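Side-chain contacts in xyloglucan-specific endo-beta-1,4-glucanase BoGH5A (Bacteroides ovatus, PDB 3ZMR), which cleaves the beta-1,4-glucan backbone of xyloglucan internally, retaining the beta configuration, to release xyloglucan oligosaccharides: residues A314-H319 with I331-H336; C335-P340 with E375-S380; S379-F384 with V391-Y396. One frame throughout, in Å; residues are numbered along the deposited sequence.

Contact 1 of 3, residues A314-H319 with I331-H336. With EDO (1,2-ethanediol), chain G.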
loop_
_atom_site.group_PDB
_atom_site.type_symbol
_atom_site.label_atom_id
_atom_site.label_comp_id
_atom_site.label_asym_id
_atom_site.label_seq_id
_atom_site.Cartn_x
_atom_site.Cartn_y
_atom_site.Cartn_z
ATOM N N ALA A 314 -0.964 -3.528 -12.422
ATOM C CA ALA A 314 -1.961 -4.436 -12.994
ATOM C C ALA A 314 -2.568 -5.327 -11.902
ATOM O O ALA A 314 -3.761 -5.621 -11.929
ATOM C CB ALA A 314 -1.374 -5.260 -14.140
ATOM N N LYS A 315 -1.754 -5.771 -10.953
ATOM C CA LYS A 315 -2.264 -6.569 -9.835
ATOM C C LYS A 315 -3.188 -5.772 -8.903
ATOM O O LYS A 315 -4.080 -6.343 -8.251
ATOM C CB LYS A 315 -1.145 -7.273 -9.068
ATOM C CG LYS A 315 -0.451 -8.379 -9.868
ATOM C CD LYS A 315 0.738 -8.963 -9.133
ATOM C CE LYS A 315 1.388 -10.088 -9.911
ATOM N NZ LYS A 315 2.012 -9.623 -11.165
ATOM N N ALA A 316 -2.946 -4.465 -8.797
ATOM C CA ALA A 316 -3.871 -3.604 -8.031
ATOM C C ALA A 316 -5.254 -3.641 -8.672
ATOM O O ALA A 316 -6.273 -3.910 -8.024
ATOM C CB ALA A 316 -3.356 -2.166 -7.967
ATOM N N VAL A 317 -5.288 -3.356 -9.964
ATOM C CA VAL A 317 -6.529 -3.293 -10.707
ATOM C C VAL A 317 -7.271 -4.626 -10.618
ATOM O O VAL A 317 -8.490 -4.662 -10.437
ATOM C CB VAL A 317 -6.262 -2.908 -12.175
ATOM C CG1 VAL A 317 -7.517 -3.031 -13.030
ATOM C CG2 VAL A 317 -5.720 -1.478 -12.265
ATOM N N ALA A 318 -6.538 -5.735 -10.736
ATOM C CA ALA A 318 -7.168 -7.071 -10.779
ATOM C C ALA A 318 -7.506 -7.657 -9.401
ATOM O O ALA A 318 -8.436 -8.467 -9.272
ATOM C CB ALA A 318 -6.272 -8.042 -11.560
ATOM N N HIS A 319 -6.740 -7.305 -8.371
ATOM C CA HIS A 319 -6.813 -8.048 -7.106
ATOM C C HIS A 319 -6.851 -7.258 -5.804
ATOM O O HIS A 319 -7.078 -7.846 -4.743
ATOM C CB HIS A 319 -5.633 -9.032 -7.010
ATOM C CG HIS A 319 -5.502 -9.933 -8.195
ATOM N ND1 HIS A 319 -6.360 -10.981 -8.418
ATOM C CD2 HIS A 319 -4.603 -9.950 -9.210
ATOM C CE1 HIS A 319 -6.004 -11.601 -9.529
ATOM N NE2 HIS A 319 -4.931 -11.001 -10.019
ATOM N N ILE A 331 -8.003 6.357 3.398
ATOM C CA ILE A 331 -7.060 5.377 2.855
ATOM C C ILE A 331 -6.634 5.723 1.423
ATOM O O ILE A 331 -7.436 6.066 0.546
ATOM C CB ILE A 331 -7.612 3.937 2.902
ATOM C CG1 ILE A 331 -7.794 3.504 4.381
ATOM C CG2 ILE A 331 -6.648 2.964 2.203
ATOM C CD1 ILE A 331 -8.426 2.168 4.629
ATOM N N PHE A 332 -5.322 5.639 1.216
ATOM C CA PHE A 332 -4.698 5.696 -0.118
ATOM C C PHE A 332 -4.271 4.285 -0.557
ATOM O O PHE A 332 -3.865 3.475 0.293
ATOM C CB PHE A 332 -3.359 6.448 -0.080
ATOM C CG PHE A 332 -3.432 7.947 0.065
ATOM C CD1 PHE A 332 -3.755 8.565 1.269
ATOM C CD2 PHE A 332 -3.030 8.752 -0.998
ATOM C CE1 PHE A 332 -3.743 9.963 1.385
ATOM C CE2 PHE A 332 -3.016 10.133 -0.900
ATOM C CZ PHE A 332 -3.367 10.758 0.291
ATOM N N LEU A 333 -4.237 4.061 -1.869
ATOM C CA LEU A 333 -3.542 2.915 -2.468
ATOM C C LEU A 333 -2.136 3.349 -2.880
ATOM O O LEU A 333 -1.934 4.487 -3.353
ATOM C CB LEU A 333 -4.282 2.457 -3.735
ATOM C CG LEU A 333 -3.593 1.399 -4.602
ATOM C CD1 LEU A 333 -3.520 0.074 -3.869
ATOM C CD2 LEU A 333 -4.384 1.198 -5.871
ATOM N N GLU A 334 -1.170 2.430 -2.732
ATOM C CA GLU A 334 0.205 2.618 -3.216
ATOM C C GLU A 334 0.585 1.541 -4.235
ATOM O O GLU A 334 0.435 0.350 -3.983
ATOM C CB GLU A 334 1.204 2.590 -2.059
ATOM C CG GLU A 334 2.663 2.692 -2.486
ATOM C CD GLU A 334 3.639 2.774 -1.345
ATOM O OE1 GLU A 334 3.235 2.509 -0.167
ATOM O OE2 GLU A 334 4.837 3.092 -1.627
ATOM N N CYS A 335 1.122 2.012 -5.365
ATOM C CA CYS A 335 1.819 1.202 -6.346
ATOM C C CYS A 335 3.195 1.813 -6.577
ATOM O O CYS A 335 3.430 2.990 -6.264
ATOM C CB CYS A 335 1.080 1.162 -7.681
ATOM S SG CYS A 335 -0.585 0.436 -7.593
ATOM N N HIS A 336 4.102 1.003 -7.122
ATOM C CA HIS A 336 5.383 1.482 -7.600
ATOM C C HIS A 336 5.403 1.312 -9.102
ATOM O O HIS A 336 4.658 0.499 -9.643
ATOM C CB HIS A 336 6.539 0.738 -6.917
ATOM C CG HIS A 336 6.596 0.912 -5.436
ATOM N ND1 HIS A 336 7.411 0.160 -4.622
ATOM C CD2 HIS A 336 5.949 1.777 -4.621
ATOM C CE1 HIS A 336 7.242 0.549 -3.369
ATOM N NE2 HIS A 336 6.348 1.516 -3.344
HETATM C C1 EDO G . -3.009 -9.375 -12.271
HETATM O O1 EDO G . -2.112 -8.706 -13.148
HETATM C C2 EDO G . -2.888 -10.902 -12.294
HETATM O O2 EDO G . -4.130 -11.517 -12.636
#
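L333 and C335 reach A316 through different first torsions: in L333, CG stands anti to the backbone N (chi1 172°), whereas in C335, SG lies beside the backbone N and anti to the carbonyl carbon (chi1 -61°). The branch CD2 of L333 and the sulfur of C335 thereby converge on one methyl group. A316 CB sits 3.8 Å from C335 SG and 4.1 Å from L333 CD2, a small apolar junction that is wholly buried. Because A316 offers only a methyl, the helix can lie close to the strand, and the CA atoms of A316 and C335 are 7.6 Å apart.

L333 and C335 face the helix, while E334 and H336, between and after them, turn to the other side. There H336 NE2 donates to E334 OE2 at 2.8 Å; the oxygen lies almost in the imidazole plane, but the bond meets the carboxylate from above its own plane, 49° out of it. R172 forms a salt bridge with the same oxygen, and Q307 binds E334 OE1, so the carboxylate is held at both oxygens and probably helps to position H336, whose ND1 is hydrogen-bonded to E262, the proton donor by similarity.

On the outer side of the helix, H319 NE2 hydrogen-bonds O2 of an ethanediol molecule, probably from the crystallisation liquor, at 2.8 Å, while A318 CB covers part of one imidazole face.

The contact joins the helix and second strand of the beta-alpha-beta unit of strand 304-307, helix 313-319 and strand 331-337, one step of the (beta/alpha)8 barrel of family 5 glycoside hydrolases.

Contact 2 of 3, residues C335-P340 with E375-S380. With BGC (beta-D-glucopyranose), chain C; GLC (alpha-D-glucopyranose), chain L.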
loop_
_atom_site.group_PDB
_atom_site.type_symbol
_atom_site.label_atom_id
_atom_site.label_comp_id
_atom_site.label_asym_id
_atom_site.label_seq_id
_atom_site.Cartn_x
_atom_site.Cartn_y
_atom_site.Cartn_z
ATOM N N CYS A 335 1.122 2.012 -5.365
ATOM C CA CYS A 335 1.819 1.202 -6.346
ATOM C C CYS A 335 3.195 1.813 -6.577
ATOM O O CYS A 335 3.430 2.990 -6.264
ATOM C CB CYS A 335 1.080 1.162 -7.681
ATOM S SG CYS A 335 -0.585 0.436 -7.593
ATOM N N HIS A 336 4.102 1.003 -7.122
ATOM C CA HIS A 336 5.383 1.482 -7.600
ATOM C C HIS A 336 5.403 1.312 -9.102
ATOM O O HIS A 336 4.658 0.499 -9.643
ATOM C CB HIS A 336 6.539 0.738 -6.917
ATOM C CG HIS A 336 6.596 0.912 -5.436
ATOM N ND1 HIS A 336 7.411 0.160 -4.622
ATOM C CD2 HIS A 336 5.949 1.777 -4.621
ATOM C CE1 HIS A 336 7.242 0.549 -3.369
ATOM N NE2 HIS A 336 6.348 1.516 -3.344
ATOM N N TYR A 337 6.279 2.045 -9.782
ATOM C CA TYR A 337 6.261 2.021 -11.264
ATOM C C TYR A 337 7.687 2.180 -11.786
ATOM O O TYR A 337 8.287 3.246 -11.673
ATOM C CB TYR A 337 5.359 3.117 -11.850
ATOM C CG TYR A 337 5.170 2.938 -13.332
ATOM C CD1 TYR A 337 4.358 1.928 -13.840
ATOM C CD2 TYR A 337 5.872 3.730 -14.233
ATOM C CE1 TYR A 337 4.237 1.740 -15.202
ATOM C CE2 TYR A 337 5.751 3.563 -15.595
ATOM C CZ TYR A 337 4.920 2.560 -16.078
ATOM O OH TYR A 337 4.786 2.367 -17.435
ATOM N N TYR A 338 8.181 1.102 -12.369
ATOM C CA TYR A 338 9.546 1.057 -12.925
ATOM C C TYR A 338 9.600 0.523 -14.368
ATOM O O TYR A 338 10.667 0.185 -14.868
ATOM C CB TYR A 338 10.449 0.233 -12.025
ATOM C CG TYR A 338 10.832 0.880 -10.715
ATOM C CD1 TYR A 338 11.710 1.948 -10.688
ATOM C CD2 TYR A 338 10.337 0.408 -9.502
ATOM C CE1 TYR A 338 12.107 2.514 -9.487
ATOM C CE2 TYR A 338 10.730 0.964 -8.305
ATOM C CZ TYR A 338 11.628 2.010 -8.294
ATOM O OH TYR A 338 12.085 2.564 -7.116
ATOM N N ASP A 339 8.463 0.457 -15.058
ATOM C CA ASP A 339 8.468 -0.000 -16.436
ATOM C C ASP A 339 9.055 1.100 -17.316
ATOM O O ASP A 339 8.774 2.277 -17.125
ATOM C CB ASP A 339 7.043 -0.319 -16.947
ATOM C CG ASP A 339 6.357 -1.452 -16.185
ATOM O OD1 ASP A 339 7.038 -2.245 -15.500
ATOM O OD2 ASP A 339 5.108 -1.547 -16.324
ATOM N N PRO A 340 9.848 0.729 -18.340
ATOM C CA PRO A 340 10.356 -0.596 -18.605
ATOM C C PRO A 340 11.609 -0.887 -17.779
ATOM O O PRO A 340 12.551 -0.059 -17.706
ATOM C CB PRO A 340 10.705 -0.541 -20.098
ATOM C CG PRO A 340 11.032 0.886 -20.374
ATOM C CD PRO A 340 10.351 1.726 -19.302
ATOM N N GLU A 375 1.214 5.432 -20.561
ATOM C CA GLU A 375 -0.148 6.008 -20.480
ATOM C C GLU A 375 -1.192 4.939 -20.185
ATOM O O GLU A 375 -2.084 5.149 -19.367
ATOM C CB GLU A 375 -0.505 6.761 -21.774
ATOM C CG GLU A 375 -1.917 7.352 -21.829
ATOM C CD GLU A 375 -2.101 8.617 -20.996
ATOM O OE1 GLU A 375 -2.262 8.508 -19.755
ATOM O OE2 GLU A 375 -2.098 9.723 -21.588
ATOM N N ALA A 376 -1.098 3.794 -20.849
ATOM C CA ALA A 376 -2.088 2.728 -20.637
ATOM C C ALA A 376 -2.034 2.209 -19.209
ATOM O O ALA A 376 -3.060 2.008 -18.548
ATOM C CB ALA A 376 -1.871 1.586 -21.614
ATOM N N THR A 377 -0.833 1.939 -18.719
ATOM C CA THR A 377 -0.735 1.362 -17.376
ATOM C C THR A 377 -1.149 2.358 -16.281
ATOM O O THR A 377 -1.976 2.050 -15.396
ATOM C CB THR A 377 0.687 0.869 -17.103
ATOM O OG1 THR A 377 0.983 -0.179 -18.044
ATOM C CG2 THR A 377 0.832 0.387 -15.633
ATOM N N LEU A 378 -0.641 3.575 -16.344
ATOM C CA LEU A 378 -0.952 4.540 -15.290
ATOM C C LEU A 378 -2.429 4.983 -15.349
ATOM O O LEU A 378 -3.079 5.147 -14.306
ATOM C CB LEU A 378 0.005 5.723 -15.309
ATOM C CG LEU A 378 1.458 5.386 -14.916
ATOM C CD1 LEU A 378 2.335 6.634 -15.040
ATOM C CD2 LEU A 378 1.515 4.769 -13.505
ATOM N N SER A 379 -3.005 5.089 -16.550
ATOM C CA SER A 379 -4.428 5.439 -16.691
ATOM C C SER A 379 -5.366 4.336 -16.195
ATOM O O SER A 379 -6.513 4.618 -15.834
ATOM C CB SER A 379 -4.767 5.846 -18.116
ATOM O OG SER A 379 -4.829 4.768 -18.986
ATOM N N SER A 380 -4.901 3.084 -16.160
ATOM C CA SER A 380 -5.711 1.966 -15.654
ATOM C C SER A 380 -6.077 2.140 -14.159
ATOM O O SER A 380 -7.030 1.567 -13.665
ATOM C CB SER A 380 -5.036 0.596 -15.923
ATOM O OG SER A 380 -3.957 0.350 -15.027
HETATM C C2 BGC C . 11.818 -1.344 -3.548
HETATM C C3 BGC C . 13.123 -0.544 -3.403
HETATM C C4 BGC C . 14.118 -0.849 -4.518
HETATM C C5 BGC C . 13.329 -0.622 -5.816
HETATM C C6 BGC C . 14.220 -0.808 -7.032
HETATM C C1 BGC C . 11.179 -1.380 -4.944
HETATM O O2 BGC C . 10.860 -0.834 -2.622
HETATM O O3 BGC C . 13.712 -0.858 -2.123
HETATM O O4 BGC C . 15.309 -0.023 -4.368
HETATM O O5 BGC C . 12.216 -1.533 -5.916
HETATM O O6 BGC C . 14.926 -2.048 -6.853
HETATM C C1 GLC L . 11.489 -1.005 -5.035
HETATM C C2 GLC L . 11.965 -1.194 -3.599
HETATM C C3 GLC L . 13.273 -0.450 -3.330
HETATM C C4 GLC L . 14.274 -0.892 -4.403
HETATM C C5 GLC L . 13.650 -0.793 -5.803
HETATM C C6 GLC L . 14.590 -1.195 -6.935
HETATM O O2 GLC L . 10.932 -0.807 -2.731
HETATM O O3 GLC L . 13.737 -0.653 -1.976
HETATM O O4 GLC L . 15.361 -0.014 -4.296
HETATM O O5 GLC L . 12.469 -1.560 -5.871
HETATM O O6 GLC L . 15.255 -0.017 -7.353
HETATM O O HOH W 1 3.764 -0.074 -18.095
#
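The phenol ring of Y337 is the centre of this contact, met by L378 over one face and by T377 near CE1. L378 CD2 makes a CH-pi contact, 4.2 Å from the ring centroid and 20° off the normal, displaced toward the CG and CD1 rim. T377 approaches obliquely with its methyl group, CG2 lying 3.7 Å from Y337 CE1. The backbone N of D339 lies over the centre of the opposite ring face, so the aromatic plane is sandwiched between the helix and the chain that follows its own strand.

The threonine turns its two branches to different tasks. CG2 stands anti to the backbone N and touches the ring; OG1, beside that N, bonds to D373 O and to a water. The same water is 2.7 Å from Y337 OH and donates to D339 OD2, so one molecule joins the phenol, the carboxylate and the helix, holding the hydroxyl of the buried tyrosine.

Further out, two serine hydroxyls bond back to carbonyls of the helix segment. S379 OG donates to E375 O at 2.8 Å, reaching this carbonyl from the face opposite to S379 N, which also binds it. S380 OG donates at 2.6 Å to the carbonyl O of T377, the residue whose methyl touches the ring.

The residues either side of Y337 in the chain, H336 and Y338, line the pocket, with Y338 CE2 and OH beside the sugar ring. Y337 itself packs on Y419 of helix 406-429 and on I393 of strand 391-396, which places the contact between barrel strand 331-337, helix 371-379 and the long helix 406-429.

Contact 3 of 3, residues S379-F384 with V391-Y396. With GLC (alpha-D-glucopyranose), chain L; BGC (beta-D-glucopyranose), chain C.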
loop_
_atom_site.group_PDB
_atom_site.type_symbol
_atom_site.label_atom_id
_atom_site.label_comp_id
_atom_site.label_asym_id
_atom_site.label_seq_id
_atom_site.Cartn_x
_atom_site.Cartn_y
_atom_site.Cartn_z
ATOM N N SER A 379 -3.005 5.089 -16.550
ATOM C CA SER A 379 -4.428 5.439 -16.691
ATOM C C SER A 379 -5.366 4.336 -16.195
ATOM O O SER A 379 -6.513 4.618 -15.834
ATOM C CB SER A 379 -4.767 5.846 -18.116
ATOM O OG SER A 379 -4.829 4.768 -18.986
ATOM N N SER A 380 -4.901 3.084 -16.160
ATOM C CA SER A 380 -5.711 1.966 -15.654
ATOM C C SER A 380 -6.077 2.140 -14.159
ATOM O O SER A 380 -7.030 1.567 -13.665
ATOM C CB SER A 380 -5.036 0.596 -15.923
ATOM O OG SER A 380 -3.957 0.350 -15.027
ATOM N N LEU A 381 -5.321 2.976 -13.470
ATOM C CA LEU A 381 -5.590 3.339 -12.066
ATOM C C LEU A 381 -6.775 4.279 -11.871
ATOM O O LEU A 381 -7.190 4.539 -10.738
ATOM C CB LEU A 381 -4.334 3.926 -11.418
ATOM C CG LEU A 381 -3.184 2.904 -11.263
ATOM C CD1 LEU A 381 -1.890 3.672 -11.005
ATOM C CD2 LEU A 381 -3.518 1.950 -10.128
ATOM N N ASN A 382 -7.353 4.735 -12.989
ATOM C CA ASN A 382 -8.584 5.548 -12.951
ATOM C C ASN A 382 -9.728 4.866 -12.222
ATOM O O ASN A 382 -10.581 5.530 -11.661
ATOM C CB ASN A 382 -8.988 6.087 -14.353
ATOM C CG ASN A 382 -9.501 5.049 -15.355
ATOM O OD1 ASN A 382 -9.539 3.859 -15.145
ATOM N ND2 ASN A 382 -9.916 5.570 -16.524
ATOM N N VAL A 383 -9.735 3.533 -12.208
ATOM C CA VAL A 383 -10.776 2.789 -11.480
ATOM C C VAL A 383 -10.762 3.152 -9.980
ATOM O O VAL A 383 -11.811 3.265 -9.350
ATOM C CB VAL A 383 -10.675 1.269 -11.715
ATOM C CG1 VAL A 383 -9.405 0.674 -11.139
ATOM C CG2 VAL A 383 -11.889 0.564 -11.139
ATOM N N PHE A 384 -9.571 3.358 -9.423
ATOM C CA PHE A 384 -9.448 3.813 -8.044
ATOM C C PHE A 384 -9.832 5.271 -7.873
ATOM O O PHE A 384 -10.645 5.606 -7.001
ATOM C CB PHE A 384 -8.021 3.521 -7.503
ATOM C CG PHE A 384 -7.722 2.058 -7.507
ATOM C CD1 PHE A 384 -8.346 1.224 -6.615
ATOM C CD2 PHE A 384 -6.868 1.499 -8.437
ATOM C CE1 PHE A 384 -8.164 -0.145 -6.657
ATOM C CE2 PHE A 384 -6.673 0.122 -8.474
ATOM C CZ PHE A 384 -7.289 -0.690 -7.571
ATOM N N VAL A 391 -4.224 7.544 -5.190
ATOM C CA VAL A 391 -3.120 6.626 -5.478
ATOM C C VAL A 391 -1.805 7.384 -5.418
ATOM O O VAL A 391 -1.630 8.397 -6.085
ATOM C CB VAL A 391 -3.265 5.942 -6.857
ATOM C CG1 VAL A 391 -2.127 4.975 -7.112
ATOM C CG2 VAL A 391 -4.603 5.237 -6.997
ATOM N N ILE A 392 -0.890 6.845 -4.609
ATOM C CA ILE A 392 0.485 7.274 -4.559
ATOM C C ILE A 392 1.320 6.304 -5.384
ATOM O O ILE A 392 1.258 5.096 -5.203
ATOM C CB ILE A 392 0.997 7.321 -3.112
ATOM C CG1 ILE A 392 0.292 8.438 -2.348
ATOM C CG2 ILE A 392 2.498 7.577 -3.052
ATOM C CD1 ILE A 392 0.357 8.302 -0.841
ATOM N N ILE A 393 2.065 6.853 -6.345
ATOM C CA ILE A 393 3.129 6.102 -7.012
ATOM C C ILE A 393 4.346 6.313 -6.120
ATOM O O ILE A 393 5.080 7.308 -6.205
ATOM C CB ILE A 393 3.351 6.537 -8.483
ATOM C CG1 ILE A 393 2.051 6.347 -9.297
ATOM C CG2 ILE A 393 4.546 5.825 -9.132
ATOM C CD1 ILE A 393 1.509 4.931 -9.329
ATOM N N GLY A 394 4.511 5.369 -5.196
ATOM C CA GLY A 394 5.436 5.557 -4.074
ATOM C C GLY A 394 6.903 5.557 -4.438
ATOM O O GLY A 394 7.723 6.086 -3.677
ATOM N N GLU A 395 7.207 4.947 -5.590
ATOM C CA GLU A 395 8.530 4.961 -6.175
ATOM C C GLU A 395 8.414 4.936 -7.692
ATOM O O GLU A 395 7.622 4.179 -8.235
ATOM C CB GLU A 395 9.364 3.745 -5.757
ATOM C CG GLU A 395 9.536 3.530 -4.274
ATOM C CD GLU A 395 10.329 2.284 -3.933
ATOM O OE1 GLU A 395 11.029 1.735 -4.823
ATOM O OE2 GLU A 395 10.230 1.828 -2.752
ATOM N N TYR A 396 9.232 5.757 -8.345
ATOM C CA TYR A 396 9.501 5.661 -9.783
ATOM C C TYR A 396 10.897 6.255 -9.979
ATOM O O TYR A 396 11.376 7.034 -9.151
ATOM C CB TYR A 396 8.435 6.388 -10.662
ATOM C CG TYR A 396 8.601 7.860 -10.603
ATOM C CD1 TYR A 396 8.117 8.612 -9.529
ATOM C CD2 TYR A 396 9.300 8.556 -11.608
ATOM C CE1 TYR A 396 8.340 9.980 -9.443
ATOM C CE2 TYR A 396 9.564 9.900 -11.506
ATOM C CZ TYR A 396 9.077 10.625 -10.440
ATOM O OH TYR A 396 9.337 11.993 -10.322
HETATM C C1 GLC L . 11.489 -1.005 -5.035
HETATM C C2 GLC L . 11.965 -1.194 -3.599
HETATM C C3 GLC L . 13.273 -0.450 -3.330
HETATM C C4 GLC L . 14.274 -0.892 -4.403
HETATM C C5 GLC L . 13.650 -0.793 -5.803
HETATM C C6 GLC L . 14.590 -1.195 -6.935
HETATM O O2 GLC L . 10.932 -0.807 -2.731
HETATM O O3 GLC L . 13.737 -0.653 -1.976
HETATM O O4 GLC L . 15.361 -0.014 -4.296
HETATM O O5 GLC L . 12.469 -1.560 -5.871
HETATM O O6 GLC L . 15.255 -0.017 -7.353
HETATM C C2 BGC C . 11.818 -1.344 -3.548
HETATM C C3 BGC C . 13.123 -0.544 -3.403
HETATM C C4 BGC C . 14.118 -0.849 -4.518
HETATM C C5 BGC C . 13.329 -0.622 -5.816
HETATM C C6 BGC C . 14.220 -0.808 -7.032
HETATM C C1 BGC C . 11.179 -1.380 -4.944
HETATM O O2 BGC C . 10.860 -0.834 -2.622
HETATM O O3 BGC C . 13.712 -0.858 -2.123
HETATM O O4 BGC C . 15.309 -0.023 -4.368
HETATM O O5 BGC C . 12.216 -1.533 -5.916
HETATM O O6 BGC C . 14.926 -2.048 -6.853
#
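L381 lies across V391 at about a right angle and meets I393 obliquely, one methyl serving both neighbours. L381 CD1 is 4.1 Å from V391 CG1 and 4.0 Å from I393 CD1, so the leucine bridges V391 and the next but one residue of the strand. The isoleucine reaches it through its long branch: CG1 lies beside the backbone N, and chi2 of -59° bends the chain, bringing CD1 forward to the leucine.

V391 divides its methyls between two partners. CG1, anti to the backbone N (chi1 -179°), goes to L381, while CG2 lies 3.9 Å from F384 CB. F384 thus touches the strand mainly with the root of its side chain; the ring leads away toward L333 and A316, and V391 CG2 stands obliquely to it. V383 CG1 covers part of one ring face. All four residues in contact are buried, and the meeting is purely apolar. A type I turn from S379 to N382, closed by N382 N to S379 O at 3.0 Å, carries L381 into the segment that leads into the helix.

Further along the chain, beyond I393, E395, the inferred nucleophile, extends its chain beyond CG toward the sugar. Its OE2 is 2.7 Å from O2 of the bound glucose, in both the beta and the alpha form, and R172 forms a salt bridge with this oxygen, while Y338 OH bonds to OE1. Removing the carboxylate with an alanine here is likely to deprive R172 of one of its two carboxylate partners and to leave Y338 OH and the sugar O2 without theirs. An inferred nucleophile near the C-terminal end of the seventh barrel strand is the position usual in clan GH-A glycoside hydrolases, to which family 5 belongs.

Overall arrangement
Contacts 1 and 3 lie side by side on neighbouring barrel strands, their centres about 7 Å apart, and a probable hydrogen bond from G394 N to C335 O (2.8 Å) helps hold those strands together. Contact 2 continues strand 331-337 toward the pocket, its centre about 11 Å from that of contact 1 and 7 Å from that of contact 3. S379 and S380 link it to contact 3 along the chain, and V317 of contact 1 packs on S380. Contacts 2 and 3 both touch the bound glucose; beside it H336, shared by contacts 1 and 2, packs against the nucleophile, its CE1 3.3 Å from E395 OE2.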